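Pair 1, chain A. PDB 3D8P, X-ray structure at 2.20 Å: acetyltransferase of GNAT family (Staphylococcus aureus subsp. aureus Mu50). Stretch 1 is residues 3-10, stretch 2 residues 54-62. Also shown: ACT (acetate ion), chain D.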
# COMPACT_ATOMS: atom_id res chain seq x y z
N ALA A 3 1.58 2.37 21.47
CA ALA A 3 0.72 1.22 21.08
C ALA A 3 1.21 0.58 19.77
O ALA A 3 1.23 -0.65 19.67
CB ALA A 3 -0.76 1.66 20.95
N ILE A 4 1.65 1.39 18.80
CA ILE A 4 1.99 0.92 17.44
C ILE A 4 3.41 1.31 16.96
O ILE A 4 3.86 2.42 17.20
CB ILE A 4 0.95 1.47 16.42
CG1 ILE A 4 -0.46 0.99 16.81
CG2 ILE A 4 1.27 1.08 15.00
CD1 ILE A 4 -0.59 -0.50 17.01
N ASN A 5 4.08 0.38 16.28
CA ASN A 5 5.42 0.59 15.70
C ASN A 5 5.41 0.22 14.22
O ASN A 5 4.66 -0.68 13.83
CB ASN A 5 6.44 -0.33 16.37
CG ASN A 5 6.23 -0.42 17.84
OD1 ASN A 5 6.19 0.61 18.53
ND2 ASN A 5 6.06 -1.64 18.35
N ILE A 6 6.24 0.88 13.42
CA ILE A 6 6.35 0.59 11.99
C ILE A 6 7.69 -0.10 11.77
O ILE A 6 8.71 0.42 12.16
CB ILE A 6 6.25 1.87 11.08
CG1 ILE A 6 5.02 2.72 11.38
CG2 ILE A 6 6.24 1.50 9.60
CD1 ILE A 6 3.73 2.05 11.17
N ILE A 7 7.66 -1.28 11.15
CA ILE A 7 8.85 -2.03 10.82
C ILE A 7 8.83 -2.42 9.35
O ILE A 7 7.79 -2.38 8.69
CB ILE A 7 8.98 -3.32 11.67
CG1 ILE A 7 7.75 -4.23 11.45
CG2 ILE A 7 9.23 -2.94 13.15
CD1 ILE A 7 7.91 -5.64 11.96
N GLU A 8 10.00 -2.77 8.82
CA GLU A 8 10.07 -3.29 7.49
C GLU A 8 9.56 -4.72 7.56
O GLU A 8 9.74 -5.43 8.57
CB GLU A 8 11.49 -3.26 6.96
CG GLU A 8 11.57 -3.61 5.47
CD GLU A 8 12.93 -3.31 4.85
OE1 GLU A 8 13.89 -4.09 5.08
OE2 GLU A 8 13.04 -2.31 4.10
N TYR A 9 8.89 -5.14 6.49
CA TYR A 9 8.48 -6.53 6.36
C TYR A 9 9.72 -7.43 6.47
O TYR A 9 10.78 -7.08 5.96
CB TYR A 9 7.82 -6.73 5.00
CG TYR A 9 7.62 -8.19 4.60
CD1 TYR A 9 6.46 -8.87 4.94
CD2 TYR A 9 8.60 -8.88 3.88
CE1 TYR A 9 6.27 -10.18 4.61
CE2 TYR A 9 8.42 -10.21 3.55
CZ TYR A 9 7.24 -10.84 3.90
OH TYR A 9 7.04 -12.15 3.58
N ASN A 10 9.58 -8.56 7.17
CA ASN A 10 10.56 -9.63 7.08
C ASN A 10 9.79 -10.93 6.79
O ASN A 10 8.55 -10.94 6.96
CB ASN A 10 11.51 -9.68 8.29
CG ASN A 10 10.86 -10.20 9.55
OD1 ASN A 10 10.45 -11.35 9.59
ND2 ASN A 10 10.81 -9.38 10.60
N GLN A 54 9.45 -0.67 -1.29
CA GLN A 54 9.27 -0.67 0.16
C GLN A 54 8.11 -1.57 0.56
O GLN A 54 7.18 -1.78 -0.19
CB GLN A 54 8.93 0.74 0.66
CG GLN A 54 9.98 1.82 0.40
CD GLN A 54 9.42 3.22 0.62
OE1 GLN A 54 8.82 3.50 1.63
NE2 GLN A 54 9.63 4.10 -0.36
N PHE A 55 8.19 -2.13 1.75
CA PHE A 55 7.04 -2.78 2.35
C PHE A 55 7.19 -2.68 3.87
O PHE A 55 8.15 -3.20 4.46
CB PHE A 55 6.83 -4.22 1.85
CG PHE A 55 5.41 -4.64 1.90
CD1 PHE A 55 4.78 -4.83 3.13
CD2 PHE A 55 4.66 -4.76 0.75
CE1 PHE A 55 3.46 -5.18 3.21
CE2 PHE A 55 3.33 -5.12 0.82
CZ PHE A 55 2.72 -5.33 2.05
N TRP A 56 6.24 -1.95 4.47
CA TRP A 56 6.24 -1.65 5.89
C TRP A 56 5.03 -2.27 6.57
O TRP A 56 3.96 -2.41 5.96
CB TRP A 56 6.23 -0.13 6.13
CG TRP A 56 7.33 0.62 5.44
CD1 TRP A 56 7.22 1.39 4.31
CD2 TRP A 56 8.71 0.69 5.84
NE1 TRP A 56 8.45 1.92 3.98
CE2 TRP A 56 9.38 1.51 4.90
CE3 TRP A 56 9.45 0.16 6.91
CZ2 TRP A 56 10.73 1.81 4.99
CZ3 TRP A 56 10.79 0.44 7.00
CH2 TRP A 56 11.43 1.25 6.03
N LEU A 57 5.22 -2.66 7.82
CA LEU A 57 4.15 -3.21 8.64
C LEU A 57 3.97 -2.34 9.86
O LEU A 57 4.94 -1.97 10.52
CB LEU A 57 4.50 -4.62 9.12
CG LEU A 57 4.88 -5.62 8.04
CD1 LEU A 57 5.25 -6.94 8.67
CD2 LEU A 57 3.74 -5.79 7.02
N ALA A 58 2.71 -2.04 10.18
CA ALA A 58 2.36 -1.44 11.45
C ALA A 58 2.05 -2.63 12.34
O ALA A 58 1.24 -3.51 11.95
CB ALA A 58 1.17 -0.53 11.32
N ILE A 59 2.71 -2.70 13.50
CA ILE A 59 2.56 -3.81 14.40
C ILE A 59 2.21 -3.33 15.81
O ILE A 59 2.59 -2.25 16.24
CB ILE A 59 3.84 -4.71 14.39
CG1 ILE A 59 5.06 -3.94 14.93
CG2 ILE A 59 4.12 -5.26 12.98
CD1 ILE A 59 6.30 -4.83 15.21
N ASN A 60 1.48 -4.17 16.53
CA ASN A 60 1.08 -3.83 17.89
C ASN A 60 2.13 -4.33 18.91
O ASN A 60 3.23 -4.75 18.53
CB ASN A 60 -0.34 -4.36 18.16
CG ASN A 60 -0.42 -5.88 18.15
OD1 ASN A 60 0.59 -6.59 18.09
ND2 ASN A 60 -1.65 -6.39 18.25
N ASN A 61 1.78 -4.27 20.19
CA ASN A 61 2.67 -4.69 21.28
C ASN A 61 3.04 -6.17 21.24
O ASN A 61 4.09 -6.57 21.74
CB ASN A 61 2.03 -4.32 22.64
CG ASN A 61 0.75 -5.13 22.94
OD1 ASN A 61 -0.17 -5.22 22.11
ND2 ASN A 61 0.68 -5.71 24.15
N HIS A 62 2.17 -6.98 20.65
CA HIS A 62 2.41 -8.41 20.47
C HIS A 62 3.15 -8.72 19.16
O HIS A 62 3.40 -9.88 18.83
CB HIS A 62 1.08 -9.14 20.56
CG HIS A 62 0.47 -9.08 21.93
ND1 HIS A 62 0.96 -9.83 22.98
CD2 HIS A 62 -0.55 -8.35 22.43
CE1 HIS A 62 0.25 -9.57 24.07
NE2 HIS A 62 -0.67 -8.67 23.76
C ACT D . 9.07 -13.83 1.12
O ACT D . 9.73 -12.87 0.64
OXT ACT D . 8.42 -13.55 2.15
CH3 ACT D . 9.04 -15.22 0.52
O HOH W 1 -0.72 -2.47 20.98
O HOH W 2 10.49 -1.14 3.17

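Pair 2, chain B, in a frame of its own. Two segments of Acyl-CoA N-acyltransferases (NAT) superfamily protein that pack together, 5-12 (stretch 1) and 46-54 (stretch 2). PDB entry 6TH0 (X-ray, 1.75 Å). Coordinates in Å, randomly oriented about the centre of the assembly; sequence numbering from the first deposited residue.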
# COMPACT_ATOMS: atom_id res chain seq x y z
N THR B 5 7.10 -15.40 -14.60
CA THR B 5 5.87 -15.99 -14.10
C THR B 5 4.90 -14.94 -13.53
O THR B 5 3.72 -14.94 -13.88
CB THR B 5 6.16 -17.07 -13.01
OG1 THR B 5 7.06 -16.54 -12.03
CG2 THR B 5 6.79 -18.30 -13.63
N ILE B 6 5.39 -14.04 -12.68
CA ILE B 6 4.56 -13.05 -12.00
C ILE B 6 4.61 -11.73 -12.75
O ILE B 6 5.70 -11.22 -13.06
CB ILE B 6 5.00 -12.86 -10.54
CG1 ILE B 6 4.98 -14.20 -9.79
CG2 ILE B 6 4.09 -11.86 -9.84
CD1 ILE B 6 3.61 -14.86 -9.78
N CYS B 7 3.43 -11.16 -13.02
CA CYS B 7 3.29 -9.88 -13.71
C CYS B 7 2.47 -8.91 -12.88
O CYS B 7 1.74 -9.30 -11.96
CB CYS B 7 2.64 -10.06 -15.09
SG CYS B 7 3.64 -10.94 -16.30
N PHE B 8 2.58 -7.62 -13.21
CA PHE B 8 1.89 -6.58 -12.46
C PHE B 8 1.09 -5.70 -13.40
O PHE B 8 1.55 -5.35 -14.49
CB PHE B 8 2.90 -5.77 -11.64
CG PHE B 8 3.76 -6.62 -10.75
CD1 PHE B 8 3.29 -7.06 -9.51
CD2 PHE B 8 5.02 -7.01 -11.16
CE1 PHE B 8 4.07 -7.86 -8.71
CE2 PHE B 8 5.81 -7.81 -10.35
CZ PHE B 8 5.34 -8.23 -9.12
N ARG B 9 -0.14 -5.39 -13.01
CA ARG B 9 -1.01 -4.55 -13.83
C ARG B 9 -1.88 -3.73 -12.90
O ARG B 9 -2.02 -4.06 -11.72
CB ARG B 9 -1.87 -5.38 -14.78
CG ARG B 9 -2.73 -6.45 -14.04
CD ARG B 9 -3.92 -6.87 -14.90
NE ARG B 9 -4.68 -7.97 -14.30
CZ ARG B 9 -5.58 -7.81 -13.33
NH1 ARG B 9 -5.81 -6.60 -12.84
NH2 ARG B 9 -6.24 -8.85 -12.84
N PRO B 10 -2.47 -2.64 -13.40
CA PRO B 10 -3.41 -1.88 -12.57
C PRO B 10 -4.60 -2.74 -12.21
O PRO B 10 -5.03 -3.61 -12.97
CB PRO B 10 -3.80 -0.70 -13.46
CG PRO B 10 -2.69 -0.60 -14.48
CD PRO B 10 -2.25 -2.01 -14.71
N ILE B 11 -5.14 -2.51 -11.01
CA ILE B 11 -6.40 -3.15 -10.67
C ILE B 11 -7.53 -2.51 -11.47
O ILE B 11 -7.56 -1.29 -11.69
CB ILE B 11 -6.65 -3.05 -9.15
CG1 ILE B 11 -5.57 -3.85 -8.42
CG2 ILE B 11 -8.02 -3.65 -8.80
CD1 ILE B 11 -5.68 -3.82 -6.92
N ASN B 12 -8.44 -3.34 -11.97
CA ASN B 12 -9.57 -2.86 -12.76
C ASN B 12 -10.87 -3.43 -12.22
O ASN B 12 -10.87 -4.29 -11.33
CB ASN B 12 -9.39 -3.22 -14.24
CG ASN B 12 -9.26 -4.71 -14.48
OD1 ASN B 12 -10.21 -5.47 -14.30
ND2 ASN B 12 -8.06 -5.14 -14.89
N VAL B 46 -4.55 4.67 -6.31
CA VAL B 46 -3.74 3.98 -7.29
C VAL B 46 -3.54 2.57 -6.76
O VAL B 46 -3.49 2.34 -5.54
CB VAL B 46 -2.41 4.68 -7.60
CG1 VAL B 46 -2.65 5.96 -8.38
CG2 VAL B 46 -1.64 4.98 -6.32
N SER B 47 -3.44 1.62 -7.67
CA SER B 47 -3.25 0.28 -7.15
C SER B 47 -2.68 -0.64 -8.22
O SER B 47 -2.71 -0.36 -9.42
CB SER B 47 -4.58 -0.28 -6.64
OG SER B 47 -5.52 -0.30 -7.70
N TRP B 48 -2.12 -1.75 -7.74
CA TRP B 48 -1.46 -2.73 -8.58
C TRP B 48 -1.88 -4.13 -8.17
O TRP B 48 -2.02 -4.41 -6.97
CB TRP B 48 0.06 -2.59 -8.50
CG TRP B 48 0.57 -1.38 -9.20
CD1 TRP B 48 1.02 -1.31 -10.49
CD2 TRP B 48 0.67 -0.05 -8.67
NE1 TRP B 48 1.41 -0.03 -10.78
CE2 TRP B 48 1.21 0.76 -9.69
CE3 TRP B 48 0.36 0.53 -7.44
CZ2 TRP B 48 1.44 2.13 -9.51
CZ3 TRP B 48 0.60 1.89 -7.26
CH2 TRP B 48 1.13 2.68 -8.30
N ALA B 49 -2.07 -4.99 -9.15
CA ALA B 49 -2.34 -6.39 -8.92
C ALA B 49 -1.12 -7.19 -9.36
O ALA B 49 -0.42 -6.80 -10.30
CB ALA B 49 -3.58 -6.86 -9.68
N ALA B 50 -0.85 -8.27 -8.66
CA ALA B 50 0.10 -9.28 -9.09
C ALA B 50 -0.69 -10.48 -9.60
O ALA B 50 -1.64 -10.91 -8.95
CB ALA B 50 1.02 -9.71 -7.94
N VAL B 51 -0.31 -10.99 -10.77
CA VAL B 51 -0.98 -12.14 -11.35
C VAL B 51 0.05 -13.16 -11.81
O VAL B 51 1.19 -12.81 -12.16
CB VAL B 51 -1.90 -11.74 -12.53
CG1 VAL B 51 -2.93 -10.71 -12.08
CG2 VAL B 51 -1.07 -11.21 -13.70
N ASP B 52 -0.33 -14.43 -11.77
CA ASP B 52 0.44 -15.53 -12.35
C ASP B 52 -0.40 -16.05 -13.52
O ASP B 52 -1.26 -16.91 -13.34
CB ASP B 52 0.73 -16.61 -11.32
CG ASP B 52 1.50 -17.78 -11.89
OD1 ASP B 52 1.84 -17.78 -13.10
OD2 ASP B 52 1.77 -18.72 -11.12
N ARG B 53 -0.14 -15.54 -14.73
CA ARG B 53 -0.93 -15.98 -15.87
C ARG B 53 -0.64 -17.42 -16.25
O ARG B 53 -1.32 -17.98 -17.11
CB ARG B 53 -0.73 -15.04 -17.06
CG ARG B 53 -1.40 -13.68 -16.86
CD ARG B 53 -1.47 -12.87 -18.15
NE ARG B 53 -1.90 -11.50 -17.87
CZ ARG B 53 -1.06 -10.47 -17.73
NH1 ARG B 53 0.24 -10.66 -17.87
NH2 ARG B 53 -1.53 -9.26 -17.47
N SER B 54 0.37 -18.01 -15.62
CA SER B 54 0.72 -19.41 -15.78
C SER B 54 -0.14 -20.34 -14.93
O SER B 54 0.07 -21.55 -14.96
CB SER B 54 2.20 -19.62 -15.44
OG SER B 54 2.46 -20.98 -15.12

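Both pairs are two antiparallel strands joined edge to edge by backbone hydrogen bonds. Fourteen central residues superpose with an RMSD of 0.5 Å. The strand directions differ by 147° in pair 1 and 149° in pair 2, so each ladder is antiparallel but clearly twisted. The buried area is also alike, 710 Å² and 738 Å².

The register is the same. Asn A5 faces Ile A59 where Cys B7 faces Val B51, and Ile A7 faces Leu A57 where Arg B9 faces Ala B49. Each of these four couples makes two backbone hydrogen bonds. Leu A57 N to Ile A7 O is 2.7 Å, and the matching Ala B49 N to Arg B9 O is also 2.7 Å. Pair 1 has one more rung, from Tyr A9 N to Phe A55 O at 2.9 Å.

On one face of the sheet, both pairs have a small alanine. Ile A6 CD1 lies 3.6 Å from Ala A58 CB. In pair 2 Phe B8 stands at the position of Ile A6, and Phe B8 CE1 lies 3.6 Å from Ala B50 CB. A branched chain and a ring thus reach matching methyls at the same distance. The neighbouring Ile A4 and Ile B6 match closely, both with chi1 and chi2 in m. They approach the matching alanines, with Ile A4 CG2 4.0 Å from Ala A58 CB and Ile B6 CG2 4.2 Å from Ala B50 CB.

The other face differs more. In pair 1 the contacts of Ile A7 on this face, which Asn A5 shares, are aliphatic: Ile A7 CG1 is 4.0 Å from Leu A57 CB, and Ile A7 CD1 is 3.7 Å from Ile A59 CD1. In pair 2, Arg B9 takes the place of Ile A7, again with chi1 in p and chi2 in t. Its guanidinium lays one face over Ala B49 CB, 3.9 Å from Arg B9 NH1, while Arg B9 NH2 is 3.9 Å from Val B51 CG1. A long polar chain here packs against smaller partners. Arg B9 NH1 also donates a hydrogen bond to Pro B10 O at 3.1 Å.

Tyr A9 matches Ile B11, and Phe A55 matches Ser B47. In pair 1, Tyr A9 CB is 4.0 Å from Phe A55 CD1. In pair 2 both residues are smaller, and Ile B11 CB comes to 3.3 Å from Ser B47 OG. Ile B11 CG1 also lies 3.8 Å from Ala B49 CB. The Tyr A9 hydroxyl leads elsewhere: Tyr A9 OH donates a very short hydrogen bond, 2.4 Å, to OXT of an acetate ion, probably from the crystallisation liquor.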